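Probable ribosomal RNA small subunit methyltransferase (Thermus thermophilus, PDB 3DMH) methylates the N2 amino group of a guanosine in 16S ribosomal RNA, using S-adenosylmethionine as the methyl donor. Local coordinates at residues A[42-53]-A[101-110]; A[33-41]-A[162-170]. All coordinates share one frame; numbering follows the deposited sequence.

Contact 1. Residues A[42-53]-A[101-110]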
loop_
_atom_site.group_PDB
_atom_site.type_symbol
_atom_site.label_atom_id
_atom_site.label_comp_id
_atom_site.label_asym_id
_atom_site.label_seq_id
_atom_site.Cartn_x
_atom_site.Cartn_y
_atom_site.Cartn_z
ATOM N N VAL A 42 7.493 -24.000 -2.388
ATOM C CA VAL A 42 7.329 -23.881 -3.845
ATOM C C VAL A 42 8.380 -24.674 -4.635
ATOM O O VAL A 42 9.578 -24.639 -4.319
ATOM C CB VAL A 42 7.330 -22.424 -4.315
ATOM C CG1 VAL A 42 6.164 -21.681 -3.705
ATOM C CG2 VAL A 42 8.627 -21.758 -3.928
ATOM N N GLU A 43 7.901 -25.380 -5.660
ATOM C CA GLU A 43 8.733 -26.169 -6.568
ATOM C C GLU A 43 8.394 -25.771 -8.001
ATOM O O GLU A 43 7.245 -25.436 -8.289
ATOM C CB GLU A 43 8.416 -27.664 -6.415
ATOM C CG GLU A 43 8.389 -28.178 -4.984
ATOM C CD GLU A 43 9.703 -28.765 -4.552
ATOM O OE1 GLU A 43 10.516 -29.113 -5.440
ATOM O OE2 GLU A 43 9.923 -28.895 -3.326
ATOM N N PRO A 44 9.388 -25.802 -8.908
ATOM C CA PRO A 44 9.096 -25.500 -10.309
ATOM C C PRO A 44 8.027 -26.402 -10.927
ATOM O O PRO A 44 7.935 -27.607 -10.616
ATOM C CB PRO A 44 10.441 -25.716 -11.012
ATOM C CG PRO A 44 11.447 -25.500 -9.958
ATOM C CD PRO A 44 10.829 -26.047 -8.690
ATOM N N PHE A 45 7.231 -25.800 -11.803
ATOM C CA PHE A 45 6.263 -26.526 -12.611
ATOM C C PHE A 45 6.131 -25.786 -13.931
ATOM O O PHE A 45 5.736 -24.632 -13.947
ATOM C CB PHE A 45 4.901 -26.579 -11.909
ATOM C CG PHE A 45 3.844 -27.274 -12.711
ATOM C CD1 PHE A 45 3.799 -28.661 -12.749
ATOM C CD2 PHE A 45 2.913 -26.552 -13.458
ATOM C CE1 PHE A 45 2.836 -29.324 -13.493
ATOM C CE2 PHE A 45 1.949 -27.212 -14.211
ATOM C CZ PHE A 45 1.903 -28.590 -14.221
ATOM N N GLY A 46 6.464 -26.440 -15.037
ATOM C CA GLY A 46 6.412 -25.782 -16.335
ATOM C C GLY A 46 7.531 -24.762 -16.469
ATOM O O GLY A 46 8.549 -24.870 -15.798
ATOM N N GLU A 47 7.338 -23.777 -17.345
ATOM C CA GLU A 47 8.416 -22.852 -17.714
ATOM C C GLU A 47 8.210 -21.423 -17.239
ATOM O O GLU A 47 9.177 -20.729 -16.965
ATOM C CB GLU A 47 8.584 -22.814 -19.235
ATOM C CG GLU A 47 9.225 -24.069 -19.834
ATOM C CD GLU A 47 8.331 -25.287 -19.763
ATOM O OE1 GLU A 47 7.101 -25.135 -19.954
ATOM O OE2 GLU A 47 8.860 -26.398 -19.512
ATOM N N ARG A 48 6.953 -20.997 -17.161
ATOM C CA ARG A 48 6.615 -19.593 -16.869
ATOM C C ARG A 48 5.810 -19.451 -15.574
ATOM O O ARG A 48 4.720 -20.007 -15.446
ATOM C CB ARG A 48 5.805 -18.995 -18.016
ATOM C CG ARG A 48 6.475 -19.085 -19.379
ATOM C CD ARG A 48 5.417 -19.110 -20.488
ATOM N NE ARG A 48 4.498 -20.252 -20.341
ATOM C CZ ARG A 48 3.359 -20.418 -21.009
ATOM N NH1 ARG A 48 2.960 -19.535 -21.924
ATOM N NH2 ARG A 48 2.618 -21.489 -20.766
ATOM N N ALA A 49 6.346 -18.686 -14.624
ATOM C CA ALA A 49 5.668 -18.455 -13.349
ATOM C C ALA A 49 5.305 -16.989 -13.162
ATOM O O ALA A 49 6.003 -16.102 -13.671
ATOM C CB ALA A 49 6.545 -18.903 -12.168
ATOM N N LEU A 50 4.248 -16.753 -12.393
ATOM C CA LEU A 50 3.829 -15.396 -12.045
ATOM C C LEU A 50 3.620 -15.315 -10.531
ATOM O O LEU A 50 2.862 -16.100 -9.972
ATOM C CB LEU A 50 2.519 -15.061 -12.774
ATOM C CG LEU A 50 1.934 -13.651 -12.581
ATOM C CD1 LEU A 50 2.836 -12.597 -13.165
ATOM C CD2 LEU A 50 0.511 -13.575 -13.201
ATOM N N ASP A 51 4.267 -14.351 -9.871
ATOM C CA ASP A 51 4.009 -14.078 -8.446
ATOM C C ASP A 51 3.120 -12.844 -8.346
ATOM O O ASP A 51 3.515 -11.769 -8.793
ATOM C CB ASP A 51 5.338 -13.824 -7.721
ATOM C CG ASP A 51 5.192 -13.740 -6.224
ATOM O OD1 ASP A 51 4.116 -13.388 -5.702
ATOM O OD2 ASP A 51 6.228 -13.975 -5.552
ATOM N N LEU A 52 1.920 -13.007 -7.783
ATOM C CA LEU A 52 0.927 -11.921 -7.733
ATOM C C LEU A 52 0.988 -11.056 -6.478
ATOM O O LEU A 52 0.215 -10.103 -6.351
ATOM C CB LEU A 52 -0.500 -12.490 -7.895
ATOM C CG LEU A 52 -0.807 -13.001 -9.292
ATOM C CD1 LEU A 52 -2.209 -13.629 -9.288
ATOM C CD2 LEU A 52 -0.732 -11.877 -10.316
ATOM N N ASN A 53 1.870 -11.392 -5.534
ATOM C CA ASN A 53 1.984 -10.604 -4.297
ATOM C C ASN A 53 3.369 -10.821 -3.720
ATOM O O ASN A 53 3.509 -11.418 -2.647
ATOM C CB ASN A 53 0.894 -10.993 -3.285
ATOM C CG ASN A 53 0.954 -10.158 -2.000
ATOM O OD1 ASN A 53 1.464 -9.025 -1.993
ATOM N ND2 ASN A 53 0.456 -10.717 -0.907
ATOM N N ALA A 101 -1.104 -17.219 -19.858
ATOM C CA ALA A 101 0.280 -17.107 -20.291
ATOM C C ALA A 101 1.264 -17.731 -19.327
ATOM O O ALA A 101 2.471 -17.607 -19.529
ATOM C CB ALA A 101 0.650 -15.631 -20.542
ATOM N N TYR A 102 0.761 -18.383 -18.277
ATOM C CA TYR A 102 1.632 -18.909 -17.210
ATOM C C TYR A 102 1.312 -20.340 -16.873
ATOM O O TYR A 102 0.167 -20.771 -16.960
ATOM C CB TYR A 102 1.520 -18.050 -15.939
ATOM C CG TYR A 102 1.947 -16.643 -16.221
ATOM C CD1 TYR A 102 3.285 -16.280 -16.188
ATOM C CD2 TYR A 102 1.002 -15.682 -16.602
ATOM C CE1 TYR A 102 3.684 -14.991 -16.490
ATOM C CE2 TYR A 102 1.390 -14.387 -16.906
ATOM C CZ TYR A 102 2.738 -14.054 -16.852
ATOM O OH TYR A 102 3.146 -12.768 -17.148
ATOM N N ASP A 103 2.344 -21.081 -16.491
ATOM C CA ASP A 103 2.183 -22.465 -16.047
ATOM C C ASP A 103 1.997 -22.575 -14.523
ATOM O O ASP A 103 1.392 -23.537 -14.026
ATOM C CB ASP A 103 3.413 -23.276 -16.454
ATOM C CG ASP A 103 3.737 -23.134 -17.920
ATOM O OD1 ASP A 103 2.876 -23.494 -18.751
ATOM O OD2 ASP A 103 4.862 -22.689 -18.238
ATOM N N LEU A 104 2.509 -21.581 -13.793
ATOM C CA LEU A 104 2.488 -21.600 -12.341
ATOM C C LEU A 104 2.249 -20.211 -11.805
ATOM O O LEU A 104 2.854 -19.262 -12.298
ATOM C CB LEU A 104 3.844 -22.109 -11.824
ATOM C CG LEU A 104 3.991 -22.351 -10.323
ATOM C CD1 LEU A 104 3.104 -23.479 -9.836
ATOM C CD2 LEU A 104 5.453 -22.664 -9.975
ATOM N N VAL A 105 1.377 -20.101 -10.806
ATOM C CA VAL A 105 1.174 -18.818 -10.110
ATOM C C VAL A 105 1.468 -19.014 -8.629
ATOM O O VAL A 105 1.142 -20.052 -8.050
ATOM C CB VAL A 105 -0.264 -18.263 -10.347
ATOM C CG1 VAL A 105 -0.542 -17.024 -9.485
ATOM C CG2 VAL A 105 -0.456 -17.927 -11.801
ATOM N N VAL A 106 2.094 -18.000 -8.026
ATOM C CA VAL A 106 2.332 -17.977 -6.588
ATOM C C VAL A 106 1.544 -16.814 -5.992
ATOM O O VAL A 106 1.663 -15.678 -6.456
ATOM C CB VAL A 106 3.834 -17.836 -6.273
ATOM C CG1 VAL A 106 4.037 -17.719 -4.760
ATOM C CG2 VAL A 106 4.601 -19.078 -6.818
ATOM N N LEU A 107 0.714 -17.095 -4.985
ATOM C CA LEU A 107 -0.072 -16.030 -4.350
ATOM C C LEU A 107 -0.099 -16.215 -2.839
ATOM O O LEU A 107 -0.792 -17.111 -2.306
ATOM C CB LEU A 107 -1.503 -15.983 -4.917
ATOM C CG LEU A 107 -2.495 -15.026 -4.256
ATOM C CD1 LEU A 107 -2.025 -13.581 -4.434
ATOM C CD2 LEU A 107 -3.839 -15.208 -4.891
ATOM N N ALA A 108 0.710 -15.406 -2.150
ATOM C CA ALA A 108 0.509 -15.177 -0.725
ATOM C C ALA A 108 -0.761 -14.324 -0.601
ATOM O O ALA A 108 -0.833 -13.221 -1.152
ATOM C CB ALA A 108 1.722 -14.449 -0.124
ATOM N N LEU A 109 -1.773 -14.850 0.074
ATOM C CA LEU A 109 -3.049 -14.142 0.189
ATOM C C LEU A 109 -2.891 -12.761 0.810
ATOM O O LEU A 109 -2.397 -12.645 1.937
ATOM C CB LEU A 109 -4.017 -14.951 1.038
ATOM C CG LEU A 109 -4.562 -16.144 0.265
ATOM C CD1 LEU A 109 -5.067 -17.229 1.243
ATOM C CD2 LEU A 109 -5.664 -15.695 -0.655
ATOM N N PRO A 110 -3.296 -11.711 0.067
ATOM C CA PRO A 110 -3.205 -10.342 0.589
ATOM C C PRO A 110 -4.390 -10.033 1.515
ATOM O O PRO A 110 -5.159 -9.096 1.264
ATOM C CB PRO A 110 -3.238 -9.485 -0.688
ATOM C CG PRO A 110 -4.092 -10.287 -1.646
ATOM C CD PRO A 110 -3.810 -11.748 -1.324
HETATM O O HOH W 1 3.012 -14.150 -3.284
#
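R48 grips D103 side-on, and this pair anchors one end of two parallel strands. R48 NE reaches D103 OD2 at 3.2 Å and R48 NH2 reaches D103 OD1 at 2.9 Å, both acceptors lying in the guanidinium plane, although that plane is turned 49° from the carboxylate. The backbone joins in: E47 N (2.8 Å) and R48 N (2.9 Å) also donate to D103 OD2, while R48 O accepts from the amides of both D103 and L104. This grip is tight; the loose, solvent side belongs to the exposed E43 and E47, whose side chains cover little of 101-110. E47 OE1, 3.7 Å from D103 OD2, sets two like charges close together, their carboxylates far from coplanar.

Inward, L50 N to L104 O, V106 N to L50 O and L52 N to V106 O are parallel-sheet bonds. L50 puts its CB over the Y102 ring face, 3.8 Å from the centroid, while its CG, anti to the backbone N (chi1 -178°), sends both methyls along the ring. A49, D51, L104 and V106 line the other face, where V106 meets L38 of helix 33-41. These are the first and fourth strands in a 3-2-1-4-5-7-6 order that recurs around 236-371; this is the Rossmann-like sheet away from the S-adenosylmethionine site. At the far end N53 ND2 gives A108 O a nearly straight 2.8 Å bond; a water accepts from A108 N and donates to D51 OD1, and S60 holds D51 OD2.

With three donors on D103 OD2, and R130 also on OD1, the carboxylate is probably kept ionised, its charge shared between two arginines and strand-end amides.

Contact 2. Residues A[33-41]-A[162-170]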
loop_
_atom_site.group_PDB
_atom_site.type_symbol
_atom_site.label_atom_id
_atom_site.label_comp_id
_atom_site.label_asym_id
_atom_site.label_seq_id
_atom_site.Cartn_x
_atom_site.Cartn_y
_atom_site.Cartn_z
ATOM N N PRO A 33 5.556 -15.127 8.284
ATOM C CA PRO A 33 5.370 -16.592 8.241
ATOM C C PRO A 33 4.683 -17.136 6.983
ATOM O O PRO A 33 4.955 -18.280 6.595
ATOM C CB PRO A 33 4.543 -16.894 9.499
ATOM C CG PRO A 33 4.811 -15.715 10.416
ATOM C CD PRO A 33 4.961 -14.529 9.495
ATOM N N VAL A 34 3.821 -16.339 6.341
ATOM C CA VAL A 34 3.143 -16.817 5.124
ATOM C C VAL A 34 4.157 -16.915 3.985
ATOM O O VAL A 34 4.286 -17.954 3.333
ATOM C CB VAL A 34 1.924 -15.933 4.743
ATOM C CG1 VAL A 34 1.341 -16.343 3.394
ATOM C CG2 VAL A 34 0.861 -15.977 5.835
ATOM N N HIS A 35 4.893 -15.830 3.740
ATOM C CA HIS A 35 5.928 -15.880 2.711
ATOM C C HIS A 35 7.021 -16.918 3.042
ATOM O O HIS A 35 7.536 -17.591 2.148
ATOM C CB HIS A 35 6.546 -14.491 2.453
ATOM C CG HIS A 35 5.575 -13.452 1.960
ATOM N ND1 HIS A 35 5.512 -13.061 0.639
ATOM C CD2 HIS A 35 4.655 -12.700 2.614
ATOM C CE1 HIS A 35 4.589 -12.128 0.498
ATOM N NE2 HIS A 35 4.058 -11.882 1.679
ATOM N N ASP A 36 7.362 -17.069 4.328
ATOM C CA ASP A 36 8.378 -18.050 4.743
ATOM C C ASP A 36 7.938 -19.481 4.439
ATOM O O ASP A 36 8.735 -20.300 4.010
ATOM C CB ASP A 36 8.713 -17.933 6.240
ATOM C CG ASP A 36 9.592 -16.736 6.548
ATOM O OD1 ASP A 36 10.094 -16.115 5.586
ATOM O OD2 ASP A 36 9.761 -16.405 7.741
ATOM N N LEU A 37 6.661 -19.758 4.651
ATOM C CA LEU A 37 6.160 -21.111 4.403
ATOM C C LEU A 37 6.140 -21.375 2.896
ATOM O O LEU A 37 6.478 -22.476 2.452
ATOM C CB LEU A 37 4.789 -21.320 5.027
ATOM C CG LEU A 37 4.355 -22.786 5.204
ATOM C CD1 LEU A 37 5.315 -23.530 6.135
ATOM C CD2 LEU A 37 2.952 -22.809 5.754
ATOM N N LEU A 38 5.760 -20.370 2.106
ATOM C CA LEU A 38 5.894 -20.505 0.650
ATOM C C LEU A 38 7.310 -20.846 0.207
ATOM O O LEU A 38 7.510 -21.726 -0.634
ATOM C CB LEU A 38 5.492 -19.206 -0.050
ATOM C CG LEU A 38 4.040 -19.006 -0.416
ATOM C CD1 LEU A 38 3.905 -17.600 -0.976
ATOM C CD2 LEU A 38 3.570 -20.061 -1.455
ATOM N N GLN A 39 8.299 -20.123 0.733
ATOM C CA GLN A 39 9.669 -20.300 0.276
ATOM C C GLN A 39 10.143 -21.734 0.561
ATOM O O GLN A 39 10.923 -22.300 -0.207
ATOM C CB GLN A 39 10.599 -19.253 0.914
ATOM C CG GLN A 39 12.041 -19.268 0.394
ATOM C CD GLN A 39 12.942 -20.330 1.053
ATOM O OE1 GLN A 39 13.961 -20.725 0.483
ATOM N NE2 GLN A 39 12.562 -20.797 2.239
ATOM N N LYS A 40 9.660 -22.314 1.660
ATOM C CA LYS A 40 9.973 -23.713 1.995
ATOM C C LYS A 40 9.244 -24.746 1.146
ATOM O O LYS A 40 9.589 -25.926 1.197
ATOM C CB LYS A 40 9.683 -23.996 3.476
ATOM C CG LYS A 40 10.591 -23.247 4.404
ATOM C CD LYS A 40 10.204 -23.481 5.835
ATOM C CE LYS A 40 11.229 -22.864 6.766
ATOM N NZ LYS A 40 11.096 -23.445 8.135
ATOM N N THR A 41 8.257 -24.305 0.366
ATOM C CA THR A 41 7.295 -25.215 -0.282
ATOM C C THR A 41 7.351 -25.192 -1.809
ATOM O O THR A 41 7.244 -26.250 -2.458
ATOM C CB THR A 41 5.847 -24.924 0.192
ATOM O OG1 THR A 41 5.796 -24.962 1.624
ATOM C CG2 THR A 41 4.847 -25.947 -0.362
ATOM N N VAL A 162 -0.382 -28.482 1.015
ATOM C CA VAL A 162 0.917 -29.123 0.863
ATOM C C VAL A 162 1.953 -28.712 1.923
ATOM O O VAL A 162 3.075 -29.212 1.904
ATOM C CB VAL A 162 1.485 -28.943 -0.578
ATOM C CG1 VAL A 162 0.619 -29.702 -1.606
ATOM C CG2 VAL A 162 1.582 -27.453 -0.928
ATOM N N ARG A 163 1.583 -27.806 2.836
ATOM C CA ARG A 163 2.447 -27.458 3.973
ATOM C C ARG A 163 1.643 -26.780 5.083
ATOM O O ARG A 163 0.707 -26.028 4.814
ATOM C CB ARG A 163 3.634 -26.579 3.536
ATOM C CG ARG A 163 4.883 -26.682 4.420
ATOM C CD ARG A 163 5.614 -28.023 4.297
ATOM N NE ARG A 163 6.000 -28.315 2.919
ATOM C CZ ARG A 163 7.251 -28.329 2.461
ATOM N NH1 ARG A 163 8.276 -28.072 3.271
ATOM N NH2 ARG A 163 7.471 -28.613 1.185
ATOM N N ARG A 164 2.002 -27.092 6.325
ATOM C CA ARG A 164 1.303 -26.609 7.516
ATOM C C ARG A 164 2.352 -26.221 8.554
ATOM O O ARG A 164 3.333 -26.938 8.757
ATOM C CB ARG A 164 0.355 -27.687 8.083
ATOM C CG ARG A 164 -0.932 -27.948 7.257
ATOM C CD ARG A 164 -1.786 -29.129 7.805
ATOM N NE ARG A 164 -3.031 -29.375 7.046
ATOM C CZ ARG A 164 -3.208 -30.368 6.166
ATOM N NH1 ARG A 164 -2.234 -31.236 5.923
ATOM N NH2 ARG A 164 -4.368 -30.510 5.530
ATOM N N GLU A 165 2.154 -25.071 9.195
ATOM C CA GLU A 165 3.012 -24.638 10.290
ATOM C C GLU A 165 2.172 -23.720 11.156
ATOM O O GLU A 165 1.903 -22.585 10.775
ATOM C CB GLU A 165 4.265 -23.908 9.774
ATOM C CG GLU A 165 5.202 -23.399 10.884
ATOM C CD GLU A 165 5.981 -24.514 11.561
ATOM O OE1 GLU A 165 6.521 -25.380 10.841
ATOM O OE2 GLU A 165 6.053 -24.527 12.813
ATOM N N GLY A 166 1.724 -24.224 12.304
ATOM C CA GLY A 166 0.808 -23.464 13.144
ATOM C C GLY A 166 -0.473 -23.169 12.386
ATOM O O GLY A 166 -1.088 -24.096 11.840
ATOM N N PRO A 167 -0.871 -21.874 12.327
ATOM C CA PRO A 167 -2.057 -21.470 11.579
ATOM C C PRO A 167 -1.756 -21.224 10.091
ATOM O O PRO A 167 -2.686 -21.003 9.309
ATOM C CB PRO A 167 -2.435 -20.144 12.246
ATOM C CG PRO A 167 -1.105 -19.538 12.580
ATOM C CD PRO A 167 -0.240 -20.722 13.002
ATOM N N TYR A 168 -0.479 -21.292 9.711
ATOM C CA TYR A 168 -0.057 -20.935 8.348
ATOM C C TYR A 168 -0.143 -22.133 7.423
ATOM O O TYR A 168 0.159 -23.266 7.828
ATOM C CB TYR A 168 1.347 -20.318 8.349
ATOM C CG TYR A 168 1.449 -19.190 9.347
ATOM C CD1 TYR A 168 0.816 -17.964 9.105
ATOM C CD2 TYR A 168 2.135 -19.361 10.547
ATOM C CE1 TYR A 168 0.872 -16.939 10.038
ATOM C CE2 TYR A 168 2.208 -18.332 11.480
ATOM C CZ TYR A 168 1.574 -17.135 11.221
ATOM O OH TYR A 168 1.650 -16.123 12.155
ATOM N N ARG A 169 -0.570 -21.879 6.187
ATOM C CA ARG A 169 -0.829 -22.946 5.217
ATOM C C ARG A 169 -0.291 -22.562 3.852
ATOM O O ARG A 169 -0.307 -21.381 3.488
ATOM C CB ARG A 169 -2.333 -23.173 5.056
ATOM C CG ARG A 169 -3.071 -23.686 6.286
ATOM C CD ARG A 169 -2.656 -25.112 6.601
ATOM N NE ARG A 169 -3.370 -25.659 7.760
ATOM C CZ ARG A 169 -3.036 -25.449 9.033
ATOM N NH1 ARG A 169 -1.987 -24.700 9.347
ATOM N NH2 ARG A 169 -3.759 -26.004 10.003
ATOM N N VAL A 170 0.157 -23.572 3.108
ATOM C CA VAL A 170 0.329 -23.474 1.654
ATOM C C VAL A 170 -0.466 -24.603 1.019
ATOM O O VAL A 170 -0.370 -25.759 1.463
ATOM C CB VAL A 170 1.791 -23.632 1.208
ATOM C CG1 VAL A 170 1.909 -23.394 -0.310
ATOM C CG2 VAL A 170 2.705 -22.683 1.971
HETATM O O HOH W 2 9.803 -29.016 0.134
HETATM O O HOH W 3 8.189 -24.679 8.335
HETATM O O HOH W 4 6.095 -28.843 -1.904
#
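The Y168 ring is held between two prolines: P33 CB stands over the centre of one face, 3.4 Å from the ring centroid, and P167 CG covers the opposite face. V34 CG2 adds an oblique contact at Y168 CD1. The R163 guanidinium has T41 OG1 over one face, set toward the rim, while two waters lie in its plane at the edge, one of them 2.6 Å from R163 NH2.

T41 carries two roles. Its OG1 sits anti to the carbonyl carbon (chi1 -54°), from where it bonds back to L37 O at 2.7 Å and still rests against R163 CB, 3.3 Å away; T41 CG2 meanwhile touches V162 CG2. The partner surface is a beta hairpin with a two-residue loop, strands 159-165 and 168-174 joined by a type II' turn that places G166 at a positive phi. At a classic beta bulge V162 and R163 both face V170, and both their amides donate to V170 O. Helix 33-41 runs obliquely over the hairpin, 37° from strand 168-170, at the edge of the seven-stranded sheet.

L37 fills the middle: its CG packs on V170 CG2 at 3.6 Å, CD1 reaches R163 CG and E165 CB, and CD2 abuts Y168 O. With an alanine in place of R163, CG and the guanidinium go, which would probably open a gap beside L37 CD1 and leave V162 O without the NE bond and the water at NH2 without that partner. V170 CG1 meets L38 CD2 on the buried side. Toward solvent, a water bridges K40 NZ and E165 OE1, whose charges stay 5.7 Å apart.

Overall arrangement
After a short helix and two strands near the N terminus, the chain forms helix 33-41 and, after the loop 42-47, strand 48-51, so the opening segments of contacts 2 and 1 follow one another. The chain then passes through strand 68-73 and helix 76-84 before 101-110 returns beside strand 48-51, closing contact 1. It goes on through helix 115-128 and strand 133-140 to the hairpin at 162-170, which closes contact 2 against one side of the helix. Contact 1 is thus nested inside the loop of contact 2. The two also touch, where L38 and H35 of the helix pack on V106 and A108, so that the helix joins the middle of the sheet to its antiparallel edge.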